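ArCE4A (Arthrobacter sp. AW19M34-1, PDB 5LGC) deacetylates N-acetylglucosamine saccharides, probably including chitin-type chains, as a carbohydrate esterase family 4 polysaccharide deacetylase of the NodB homology type. Local coordinates at the 2-acetamido-2-deoxy-beta-D-glucopyranose site. Residues are numbered along the deposited sequence; one frame, centred on the assembly and turned at random.

The 2-acetamido-2-deoxy-beta-D-glucopyranose site. Residues 32-33, 82, 86, 122-123, 141, 144, 148, 171, 173. With NAG (2-acetamido-2-deoxy-beta-D-glucopyranose), chain B; NAG (2-acetamido-2-deoxy-beta-D-glucopyranose), chain C.
Trp148 holds CG in the crowded position between backbone N and carbonyl carbon (chi1 53°), which swings its indole alongside both sugars, while His86, with CG anti to the backbone N (chi1 -160°), points its ring edge at the acetamide of NAG (chain C). The two sugars, both poorly ordered, are joined as a disaccharide substrate through O4 of NAG (chain B), and NAG (chain B) O3 donates to the ring oxygen O5 of NAG (chain C) at 2.8 Å, restraining rotation about the linkage. One indole face of Trp148 spans both pyranose rings, with CE3 lying 3.7 Å from NAG (chain C) C5, and NE1 hydrogen-bonds the 6-hydroxyl O6 of NAG (chain B) at 2.9 Å. An alanine here would remove the indole face and the NE1 bond to O6, and is likely to weaken the hold on both sugars. Opposite, Trp141 packs CZ2 3.5 Å from NAG (chain B) C6, and Leu171 CD2 lies over the centre of the same indole face. The acetyl carbonyl O7 of NAG (chain C) accepts from Tyr123 N, 3.3 Å away and nearly straight (174° at H), and from NE2 of the poorly ordered His86, in that ring's plane. Tyr123 sets its ring beside the sugar and over one face of His86. His82 ND1 donates to Asp33 OD1 at 2.6 Å within the family's metal-binding triad of Asp33, His82 and His86; Asp32, first of the TFDDG aspartates, is the catalytic base. His173, the probable catalytic acid, brings NE2 to 3.5 Å from the amide nitrogen N2. The cleft is lined by the ends of strands 26-32 and 168-173, helix 147-150 and the 3-10 helix 122-124 of the NodB-type deacetylase fold.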
# COMPACT_ATOMS: atom_id res chain seq x y z
N ASP A 32 0.86 2.65 -4.12
CA ASP A 32 0.94 4.00 -3.58
C ASP A 32 0.37 5.06 -4.50
O ASP A 32 0.33 4.88 -5.72
CB ASP A 32 2.40 4.34 -3.27
CG ASP A 32 2.90 3.67 -2.01
OD1 ASP A 32 2.39 2.60 -1.64
OD2 ASP A 32 3.82 4.23 -1.39
N ASP A 33 -0.09 6.16 -3.89
CA ASP A 33 -0.37 7.44 -4.55
C ASP A 33 -1.68 7.48 -5.31
O ASP A 33 -1.94 8.43 -6.05
CB ASP A 33 0.77 7.82 -5.50
CG ASP A 33 2.04 8.17 -4.77
OD1 ASP A 33 1.95 8.45 -3.56
OD2 ASP A 33 3.12 8.16 -5.40
N HIS A 82 -0.80 7.59 2.94
CA HIS A 82 0.45 8.01 2.32
C HIS A 82 0.67 9.51 2.54
O HIS A 82 1.41 10.15 1.79
CB HIS A 82 0.48 7.69 0.83
CG HIS A 82 1.86 7.54 0.28
ND1 HIS A 82 2.18 7.81 -1.04
CD2 HIS A 82 3.02 7.17 0.87
CE1 HIS A 82 3.47 7.61 -1.23
NE2 HIS A 82 4.01 7.22 -0.09
N HIS A 86 1.88 14.02 -0.23
CA HIS A 86 3.13 13.36 -0.60
C HIS A 86 4.38 14.18 -0.26
O HIS A 86 5.37 14.17 -1.00
CB HIS A 86 3.10 13.04 -2.09
CG HIS A 86 4.06 11.98 -2.51
ND1 HIS A 86 4.85 12.11 -3.64
CD2 HIS A 86 4.35 10.78 -1.98
CE1 HIS A 86 5.60 11.02 -3.77
NE2 HIS A 86 5.31 10.20 -2.77
N PRO A 122 6.25 9.15 2.70
CA PRO A 122 6.64 9.52 1.33
C PRO A 122 8.15 9.44 1.13
O PRO A 122 8.91 9.88 2.00
CB PRO A 122 6.14 10.96 1.20
CG PRO A 122 4.95 11.00 2.10
CD PRO A 122 5.33 10.15 3.29
N TYR A 123 8.56 8.87 0.00
CA TYR A 123 9.98 8.71 -0.36
C TYR A 123 10.72 7.80 0.61
O TYR A 123 11.94 7.68 0.54
CB TYR A 123 10.65 10.08 -0.46
CG TYR A 123 9.79 11.06 -1.22
CD1 TYR A 123 9.60 10.91 -2.59
CD2 TYR A 123 9.14 12.10 -0.58
CE1 TYR A 123 8.79 11.78 -3.30
CE2 TYR A 123 8.33 12.98 -1.28
CZ TYR A 123 8.16 12.81 -2.64
OH TYR A 123 7.36 13.68 -3.35
N TRP A 141 8.86 -1.04 2.56
CA TRP A 141 8.81 -2.11 1.57
C TRP A 141 10.16 -2.80 1.51
O TRP A 141 11.16 -2.24 1.96
CB TRP A 141 8.45 -1.55 0.19
CG TRP A 141 9.39 -0.49 -0.24
CD1 TRP A 141 10.57 -0.66 -0.90
CD2 TRP A 141 9.27 0.92 0.01
NE1 TRP A 141 11.18 0.55 -1.10
CE2 TRP A 141 10.41 1.54 -0.55
CE3 TRP A 141 8.31 1.71 0.64
CZ2 TRP A 141 10.61 2.91 -0.49
CZ3 TRP A 141 8.51 3.08 0.70
CH2 TRP A 141 9.65 3.67 0.13
N ASP A 144 11.25 -3.01 -4.29
CA ASP A 144 10.89 -1.83 -5.06
C ASP A 144 10.85 -2.20 -6.54
O ASP A 144 11.89 -2.44 -7.15
CB ASP A 144 11.88 -0.69 -4.81
CG ASP A 144 11.39 0.64 -5.35
OD1 ASP A 144 10.40 0.66 -6.11
OD2 ASP A 144 12.01 1.67 -5.01
N TRP A 148 7.44 3.33 -10.78
CA TRP A 148 7.32 4.79 -10.84
C TRP A 148 8.30 5.38 -11.84
O TRP A 148 8.04 6.43 -12.42
CB TRP A 148 7.56 5.41 -9.46
CG TRP A 148 8.85 5.01 -8.80
CD1 TRP A 148 9.06 3.88 -8.06
CD2 TRP A 148 10.09 5.73 -8.80
NE1 TRP A 148 10.36 3.85 -7.61
CE2 TRP A 148 11.01 4.97 -8.05
CE3 TRP A 148 10.51 6.94 -9.37
CZ2 TRP A 148 12.33 5.38 -7.85
CZ3 TRP A 148 11.83 7.34 -9.17
CH2 TRP A 148 12.72 6.57 -8.41
N LEU A 171 6.42 -2.90 -3.46
CA LEU A 171 5.98 -1.54 -3.71
C LEU A 171 5.67 -1.30 -5.18
O LEU A 171 6.54 -1.44 -6.05
CB LEU A 171 7.03 -0.53 -3.25
CG LEU A 171 6.73 0.91 -3.67
CD1 LEU A 171 5.45 1.42 -3.03
CD2 LEU A 171 7.90 1.83 -3.35
N HIS A 173 2.98 1.40 -7.80
CA HIS A 173 2.28 2.67 -7.75
C HIS A 173 1.02 2.67 -8.60
O HIS A 173 1.04 2.32 -9.78
CB HIS A 173 3.20 3.81 -8.19
CG HIS A 173 4.30 4.10 -7.22
ND1 HIS A 173 5.40 3.28 -7.08
CD2 HIS A 173 4.45 5.10 -6.33
CE1 HIS A 173 6.19 3.78 -6.14
NE2 HIS A 173 5.64 4.88 -5.67
C1 NAG B . 13.68 5.69 -3.54
C2 NAG B . 13.61 6.89 -4.49
C3 NAG B . 12.36 7.69 -4.14
C4 NAG B . 11.16 6.79 -4.31
C5 NAG B . 11.30 5.61 -3.35
C6 NAG B . 10.06 4.73 -3.42
C7 NAG B . 15.22 8.30 -3.20
C8 NAG B . 16.52 9.10 -3.31
N2 NAG B . 14.83 7.71 -4.35
O1 NAG B . 14.80 4.87 -3.87
O3 NAG B . 12.25 8.81 -5.03
O4 NAG B . 9.97 7.48 -3.99
O5 NAG B . 12.51 4.88 -3.66
O6 NAG B . 9.89 4.23 -4.75
O7 NAG B . 14.61 8.26 -2.12
C1 NAG C . 9.07 7.68 -5.08
C2 NAG C . 7.83 8.04 -4.42
C3 NAG C . 6.79 8.13 -5.56
C4 NAG C . 7.20 9.31 -6.39
C5 NAG C . 8.61 9.03 -6.93
C6 NAG C . 9.04 10.22 -7.78
C7 NAG C . 6.64 6.92 -2.53
C8 NAG C . 6.51 5.58 -1.82
N2 NAG C . 7.49 6.90 -3.56
O3 NAG C . 5.47 8.33 -5.04
O4 NAG C . 6.30 9.43 -7.51
O5 NAG C . 9.53 8.84 -5.85
O6 NAG C . 9.04 11.41 -6.99
O7 NAG C . 6.18 7.95 -2.04